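Local coordinates for protein putative S-adenosyl-L-methionine-dependent Methyltransferase (Methanococcus maripaludis, PDB 3DLC) that binds S-adenosylmethionine and probably transfers its methyl group to an acceptor, as a putative methyltransferase of the Rossmann-like class, at residues A71-S75 with K76-E80. Residues are numbered along the deposited sequence; the frame is centred on the assembly and turned at random.
Sequences ALDFS and KHMNE. With SAM (S-adenosylmethionine), chain C.
Ser75 and Met78 meet where a strand, ending at Asp73, turns through Phe74 into the helix that starts at Lys76. The first full helical bond runs from Asn79 N to Ser75 O (3.0 Å), and Ser75 acts as the N-cap: its OG accepts from Met78 N at 3.1 Å, nearly straight at 165°. That hydroxyl also bonds to the carbonyl of Phe9. A water bridges Phe74 O and Lys76 N, giving the helix's first N-H an acceptor.

Among the side chains, Asp73 works in two directions. With CG anti to the backbone N (chi1 -159°), its carboxylate reaches the ribose of S-adenosylmethionine, OD1 accepting from SAM O2' at 2.7 Å and OD2 from SAM O3' at 2.6 Å. The anti lone pair of Asp73 OD1 accepts from Ser75 N at 2.9 Å, an Asx turn that holds the carboxylate in place, while Gly53 N secures OD2. Such an acidic residue at the end of the second strand, gripping both ribose hydroxyls, is a hallmark of this methyltransferase fold. Phe74 lays one ring face over the adenine, and SAM C5 lies over the middle of the ring, 3.4 Å above its plane; an alanine here would probably leave that side of the adenine uncovered by an aromatic ring and the base freer to shift. Met78, a selenomethionine, brings CG and CE against SAM O3'. Asn79 ties helix back to strand, ND2 donating to Asp73 O (3.0 Å) from above the carbonyl plane and also to Gln99.

The turn is the first connection of the beta-alpha-beta unit, leading from strand 66-73 into helix 76-88, which is followed by strand 95-99, with helix 11-22 packed against His77 and Met78.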
loop_
_atom_site.group_PDB
_atom_site.type_symbol
_atom_site.label_atom_id
_atom_site.label_comp_id
_atom_site.label_asym_id
_atom_site.label_seq_id
_atom_site.Cartn_x
_atom_site.Cartn_y
_atom_site.Cartn_z
ATOM N N ALA A 71 -4.798 -2.497 -9.053
ATOM C CA ALA A 71 -3.713 -3.028 -8.217
ATOM C C ALA A 71 -2.420 -2.941 -9.004
ATOM O O ALA A 71 -2.206 -3.663 -9.970
ATOM C CB ALA A 71 -4.037 -4.456 -7.838
ATOM N N LEU A 72 -1.583 -1.980 -8.618
ATOM C CA LEU A 72 -0.345 -1.678 -9.325
ATOM C C LEU A 72 0.847 -2.308 -8.613
ATOM O O LEU A 72 1.071 -2.078 -7.429
ATOM C CB LEU A 72 -0.159 -0.153 -9.335
ATOM C CG LEU A 72 1.120 0.366 -9.988
ATOM C CD1 LEU A 72 1.065 0.230 -11.507
ATOM C CD2 LEU A 72 1.383 1.835 -9.645
ATOM N N ASP A 73 1.631 -3.083 -9.335
ATOM C CA ASP A 73 2.845 -3.667 -8.761
ATOM C C ASP A 73 3.893 -3.826 -9.850
ATOM O O ASP A 73 3.564 -4.149 -10.990
ATOM C CB ASP A 73 2.533 -5.003 -8.099
ATOM C CG ASP A 73 3.586 -5.392 -7.070
ATOM O OD1 ASP A 73 4.714 -5.750 -7.453
ATOM O OD2 ASP A 73 3.283 -5.314 -5.849
ATOM N N PHE A 74 5.148 -3.586 -9.510
ATOM C CA PHE A 74 6.238 -3.670 -10.462
ATOM C C PHE A 74 6.811 -5.051 -10.636
ATOM O O PHE A 74 7.665 -5.232 -11.507
ATOM C CB PHE A 74 7.338 -2.594 -10.198
ATOM C CG PHE A 74 8.333 -2.892 -9.096
ATOM C CD1 PHE A 74 8.125 -3.843 -8.108
ATOM C CD2 PHE A 74 9.492 -2.140 -9.058
ATOM C CE1 PHE A 74 9.093 -4.037 -7.123
ATOM C CE2 PHE A 74 10.433 -2.325 -8.082
ATOM C CZ PHE A 74 10.244 -3.278 -7.105
ATOM N N SER A 75 6.315 -6.033 -9.882
ATOM C CA SER A 75 6.812 -7.397 -9.955
ATOM C C SER A 75 5.856 -8.289 -10.718
ATOM O O SER A 75 4.713 -8.528 -10.283
ATOM C CB SER A 75 7.040 -7.970 -8.556
ATOM O OG SER A 75 7.219 -9.368 -8.663
ATOM N N LYS A 76 6.298 -8.782 -11.871
ATOM C CA LYS A 76 5.525 -9.726 -12.672
ATOM C C LYS A 76 5.123 -10.924 -11.826
ATOM O O LYS A 76 4.061 -11.483 -11.988
ATOM C CB LYS A 76 6.378 -10.230 -13.857
ATOM C CG LYS A 76 5.704 -11.277 -14.705
ATOM C CD LYS A 76 4.495 -10.748 -15.350
ATOM C CE LYS A 76 3.900 -11.732 -16.350
ATOM N NZ LYS A 76 2.731 -11.129 -17.043
ATOM N N HIS A 77 6.016 -11.372 -10.943
ATOM C CA HIS A 77 5.750 -12.553 -10.106
ATOM C C HIS A 77 4.630 -12.307 -9.108
ATOM O O HIS A 77 3.772 -13.167 -8.905
ATOM C CB HIS A 77 7.003 -12.984 -9.387
ATOM C CG HIS A 77 8.113 -13.165 -10.320
ATOM N ND1 HIS A 77 8.108 -14.184 -11.232
ATOM C CD2 HIS A 77 9.170 -12.383 -10.617
ATOM C CE1 HIS A 77 9.173 -14.076 -12.010
ATOM N NE2 HIS A 77 9.825 -12.979 -11.664
HETATM N N MSE A 78 4.616 -11.115 -8.531
HETATM C CA MSE A 78 3.520 -10.731 -7.642
HETATM C C MSE A 78 2.228 -10.688 -8.448
HETATM O O MSE A 78 1.190 -11.147 -7.991
HETATM C CB MSE A 78 3.746 -9.353 -7.037
HETATM C CG MSE A 78 4.805 -9.271 -5.981
HETATM SE SE MSE A 78 4.223 -10.320 -4.419
HETATM C CE MSE A 78 5.650 -9.753 -3.376
ATOM N N ASN A 79 2.285 -10.111 -9.640
ATOM C CA ASN A 79 1.073 -9.930 -10.436
ATOM C C ASN A 79 0.466 -11.244 -10.892
ATOM O O ASN A 79 -0.755 -11.383 -10.979
ATOM C CB ASN A 79 1.304 -8.938 -11.571
ATOM C CG ASN A 79 1.476 -7.533 -11.050
ATOM O OD1 ASN A 79 0.917 -7.191 -10.002
ATOM N ND2 ASN A 79 2.223 -6.725 -11.754
ATOM N N GLU A 80 1.321 -12.227 -11.159
ATOM C CA GLU A 80 0.824 -13.556 -11.546
ATOM C C GLU A 80 0.033 -14.164 -10.394
ATOM O O GLU A 80 -1.048 -14.751 -10.591
ATOM C CB GLU A 80 1.970 -14.480 -11.967
ATOM C CG GLU A 80 2.625 -14.091 -13.292
ATOM C CD GLU A 80 3.964 -14.781 -13.566
ATOM O OE1 GLU A 80 4.470 -15.520 -12.703
ATOM O OE2 GLU A 80 4.526 -14.568 -14.657
HETATM N N SAM C . 0.539 -4.584 -0.336
HETATM C CA SAM C . 0.750 -6.041 -0.131
HETATM C C SAM C . 0.338 -6.429 1.262
HETATM O O SAM C . 0.241 -5.549 2.121
HETATM O OXT SAM C . 0.167 -7.617 1.509
HETATM C CB SAM C . 2.187 -6.419 -0.436
HETATM C CG SAM C . 3.226 -5.803 0.445
HETATM S SD SAM C . 4.859 -6.365 -0.078
HETATM C CE SAM C . 5.602 -6.239 1.525
HETATM C "C5'" SAM C . 5.562 -4.904 -1.008
HETATM C "C4'" SAM C . 5.214 -4.757 -2.520
HETATM O "O4'" SAM C . 5.553 -3.492 -3.176
HETATM C "C3'" SAM C . 5.749 -5.911 -3.405
HETATM O "O3'" SAM C . 4.659 -6.560 -3.986
HETATM C "C2'" SAM C . 6.616 -5.184 -4.434
HETATM O "O2'" SAM C . 6.776 -5.808 -5.688
HETATM C "C1'" SAM C . 5.948 -3.800 -4.507
HETATM N N9 SAM C . 6.843 -2.721 -4.956
HETATM C C8 SAM C . 8.058 -2.386 -4.409
HETATM N N7 SAM C . 8.569 -1.289 -5.017
HETATM C C5 SAM C . 7.672 -0.931 -5.989
HETATM C C6 SAM C . 7.663 0.080 -6.953
HETATM N N6 SAM C . 8.674 0.944 -7.160
HETATM N N1 SAM C . 6.565 0.179 -7.733
HETATM C C2 SAM C . 5.520 -0.708 -7.618
HETATM N N3 SAM C . 5.512 -1.749 -6.737
HETATM C C4 SAM C . 6.579 -1.808 -5.942
HETATM O O HOH W 1 8.776 -7.878 -12.923
#